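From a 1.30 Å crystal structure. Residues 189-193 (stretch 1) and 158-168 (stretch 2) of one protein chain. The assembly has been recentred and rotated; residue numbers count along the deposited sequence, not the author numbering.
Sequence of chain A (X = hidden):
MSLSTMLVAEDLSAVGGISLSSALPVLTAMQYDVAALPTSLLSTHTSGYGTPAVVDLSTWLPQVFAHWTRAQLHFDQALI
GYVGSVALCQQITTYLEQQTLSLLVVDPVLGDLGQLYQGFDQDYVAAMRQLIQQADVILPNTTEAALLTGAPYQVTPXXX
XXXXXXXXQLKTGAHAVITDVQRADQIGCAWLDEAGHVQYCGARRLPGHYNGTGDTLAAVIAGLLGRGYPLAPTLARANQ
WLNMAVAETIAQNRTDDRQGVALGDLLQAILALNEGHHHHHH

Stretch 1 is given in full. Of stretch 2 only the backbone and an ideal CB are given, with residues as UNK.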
# COMPACT_ATOMS: atom_id res chain seq x y z
N CYS A 189 4.23 -12.79 -1.06
CA CYS A 189 4.33 -12.19 0.27
C CYS A 189 4.89 -13.17 1.28
O CYS A 189 4.54 -14.36 1.29
CB CYS A 189 2.93 -11.75 0.72
SG CYS A 189 2.22 -10.39 -0.24
N ALA A 190 5.76 -12.66 2.14
CA ALA A 190 6.28 -13.44 3.26
C ALA A 190 5.98 -12.73 4.56
O ALA A 190 6.06 -11.51 4.64
CB ALA A 190 7.77 -13.65 3.11
N TRP A 191 5.65 -13.51 5.58
CA TRP A 191 5.30 -12.97 6.89
C TRP A 191 5.51 -14.04 7.96
O TRP A 191 5.70 -15.22 7.64
CB TRP A 191 3.85 -12.47 6.90
CG TRP A 191 2.84 -13.56 6.96
CD1 TRP A 191 2.12 -13.94 8.05
CD2 TRP A 191 2.41 -14.42 5.88
NE1 TRP A 191 1.29 -14.98 7.74
CE2 TRP A 191 1.45 -15.30 6.42
CE3 TRP A 191 2.75 -14.53 4.53
CZ2 TRP A 191 0.82 -16.27 5.64
CZ3 TRP A 191 2.13 -15.51 3.76
CH2 TRP A 191 1.17 -16.36 4.32
N LEU A 192 5.47 -13.63 9.22
CA LEU A 192 5.59 -14.56 10.34
C LEU A 192 4.22 -14.97 10.84
O LEU A 192 3.37 -14.11 11.08
CB LEU A 192 6.38 -13.93 11.49
CG LEU A 192 7.85 -13.55 11.26
CD1 LEU A 192 8.37 -12.78 12.45
CD2 LEU A 192 8.72 -14.77 10.97
N ASP A 193 4.00 -16.24 11.01
CA ASP A 193 2.81 -16.74 11.67
C ASP A 193 2.92 -16.56 13.17
O ASP A 193 3.92 -16.12 13.67
CB ASP A 193 2.47 -18.20 11.24
CG ASP A 193 3.45 -19.25 11.75
OD1 ASP A 193 4.24 -18.99 12.59
OD2 ASP A 193 3.36 -20.31 11.21
N UNK A 158 17.71 -12.62 4.50
CA UNK A 158 17.29 -13.75 5.32
C UNK A 158 16.02 -13.36 6.05
O UNK A 158 16.04 -12.55 6.98
CB UNK A 158 18.38 -14.17 6.30
N UNK A 159 14.91 -13.95 5.61
CA UNK A 159 13.58 -13.66 6.17
C UNK A 159 13.48 -14.00 7.66
O UNK A 159 12.73 -13.35 8.39
CB UNK A 159 12.51 -14.44 5.40
N UNK A 160 14.25 -14.99 8.09
CA UNK A 160 14.31 -15.37 9.51
C UNK A 160 14.94 -14.28 10.38
O UNK A 160 14.75 -14.27 11.60
CB UNK A 160 15.10 -16.67 9.67
N UNK A 161 15.69 -13.38 9.76
CA UNK A 161 16.32 -12.27 10.47
C UNK A 161 15.55 -10.95 10.28
O UNK A 161 15.25 -10.25 11.25
CB UNK A 161 17.76 -12.10 9.99
N UNK A 162 15.22 -10.62 9.03
CA UNK A 162 14.60 -9.33 8.71
C UNK A 162 13.14 -9.21 9.18
O UNK A 162 12.74 -8.16 9.69
CB UNK A 162 14.66 -9.10 7.20
N UNK A 163 12.37 -10.29 9.06
CA UNK A 163 10.98 -10.23 9.51
C UNK A 163 10.84 -9.99 11.03
O UNK A 163 10.11 -9.09 11.44
CB UNK A 163 10.27 -11.53 9.13
N UNK A 164 11.53 -10.79 11.88
CA UNK A 164 11.47 -10.47 13.32
C UNK A 164 11.95 -9.05 13.67
O UNK A 164 11.35 -8.40 14.53
CB UNK A 164 12.31 -11.48 14.10
N UNK A 165 12.99 -8.57 12.99
CA UNK A 165 13.50 -7.22 13.24
C UNK A 165 12.45 -6.15 12.88
O UNK A 165 12.22 -5.22 13.64
CB UNK A 165 14.78 -6.99 12.44
N UNK A 166 11.82 -6.33 11.72
CA UNK A 166 10.74 -5.45 11.27
C UNK A 166 9.57 -5.46 12.24
O UNK A 166 9.06 -4.41 12.62
CB UNK A 166 10.26 -5.86 9.88
N UNK A 167 9.14 -6.65 12.64
CA UNK A 167 7.89 -6.75 13.39
C UNK A 167 7.99 -6.21 14.81
O UNK A 167 6.99 -5.76 15.37
CB UNK A 167 7.43 -8.21 13.44
N UNK A 168 9.19 -6.21 15.38
CA UNK A 168 9.37 -5.68 16.73
C UNK A 168 9.22 -4.16 16.78
O UNK A 168 9.03 -3.59 17.85
CB UNK A 168 10.74 -6.08 17.27

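Strand 189-192 crosses the helix that begins at 159 at 66°, with 8.6 Å between the axes at their closest. Ala190 and Leu192 turn their CB atoms toward the helix; Trp191 and Asp193 turn away. The strand therefore offers mainly methyl groups.

Position 158 precedes the helix and has no part of the strand near its CB. Its O accepts from N of 161 and 162. A small polar residue that can cap would suit it. It is Asp158, whose OD1 accepts from N of 160 at 3.0 Å.

Position 159 points toward the strand. Its ideal CB is 5.3 Å from Ala190 CB, too far for contact, so a longer apolar chain is favoured: Leu, Ile or Met. Leu159, with chi1 m and chi2 t, brings CD1 to 3.8 Å from Ala190 CB.

Position 160 points away, and many polar residues would fit. It is Glu160. Its side chain bends back somewhat, but makes no contact.

Positions 161 and 162 are out of reach, and the strand sets no preference. They are Val161 and Ile162.

Position 163 faces the strand most closely. Its CA is 6.8 Å from Trp191 CA, and its ideal CB is already 3.8 Å from Leu192 CG. A medium apolar chain such as Leu or Met would suit. Leu163 lies along the strand from 190 to 192: CB is 3.8 Å from Leu192 CG, CD1 is 4.0 Å from Trp191 CA, and CD2 is 3.9 Å from Ala190 O.

Position 164 points sideways, with its ideal CB 4.5 Å from Leu192 CD1. Its N has no bond to the preceding turn, and the helix kinks here. With phi at -58°, proline is a good candidate; Ala would also fit. It is Pro164, whose CG packs 4.0 Å from Leu192 CD1.

Positions 165 and 166 are out of reach. They are Ala165 and Leu166.

Position 167 points toward the strand, 4.8 Å from Leu192 CD1 at its ideal CB. Farther off, to the side of that methyl, lie N and O of Leu192 and O of Asp193. A long polar chain, Gln, Glu, Lys or Arg, could reach that way. It is Gln167, which bonds through water. OE1 accepts from two waters, one also accepting from Leu192 N, the other also donating to Leu192 O. NE2 donates to a third, which donates to Asp193 O. No direct hydrogen bond joins the two stretches.

Position 168 is out of reach, so many would do. It is Ala168.

Stretch 2 (158-168) DLEVILPALQA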
# COMPACT_ATOMS: atom_id res chain seq x y z
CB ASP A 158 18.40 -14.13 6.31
CG ASP A 158 18.12 -15.42 7.05
OD1 ASP A 158 16.96 -15.88 7.08
OD2 ASP A 158 19.08 -16.00 7.60
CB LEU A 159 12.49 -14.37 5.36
CG LEU A 159 12.35 -13.95 3.89
CD1 LEU A 159 11.40 -14.88 3.15
CD2 LEU A 159 11.89 -12.49 3.76
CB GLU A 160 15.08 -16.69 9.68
CG GLU A 160 14.59 -17.85 8.80
CD GLU A 160 13.35 -18.53 9.35
OE1 GLU A 160 12.98 -18.29 10.52
OE2 GLU A 160 12.74 -19.33 8.60
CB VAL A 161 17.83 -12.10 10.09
CG1 VAL A 161 18.43 -10.87 10.73
CG2 VAL A 161 18.62 -13.34 10.50
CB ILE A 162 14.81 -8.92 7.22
CG1 ILE A 162 14.44 -7.45 6.99
CG2 ILE A 162 14.06 -9.85 6.25
CD1 ILE A 162 15.13 -6.82 5.78
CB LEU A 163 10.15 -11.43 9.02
CG LEU A 163 9.87 -11.53 7.51
CD1 LEU A 163 9.25 -12.87 7.17
CD2 LEU A 163 8.97 -10.39 7.04
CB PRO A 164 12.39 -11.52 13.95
CG PRO A 164 12.36 -12.65 13.01
CD PRO A 164 12.32 -12.01 11.64
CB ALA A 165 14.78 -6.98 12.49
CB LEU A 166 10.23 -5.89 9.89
CG LEU A 166 10.86 -5.50 8.54
CD1 LEU A 166 10.20 -6.27 7.40
CD2 LEU A 166 10.73 -4.00 8.31
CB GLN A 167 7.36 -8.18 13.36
CG GLN A 167 5.87 -8.31 13.69
CD GLN A 167 5.33 -9.55 13.09
OE1 GLN A 167 5.21 -9.66 11.87
NE2 GLN A 167 4.99 -10.52 13.94
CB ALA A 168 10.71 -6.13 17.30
O HOH W 1 6.47 -11.01 9.69
O HOH W 2 3.22 -11.44 11.16
O HOH W 3 4.01 -13.14 14.48
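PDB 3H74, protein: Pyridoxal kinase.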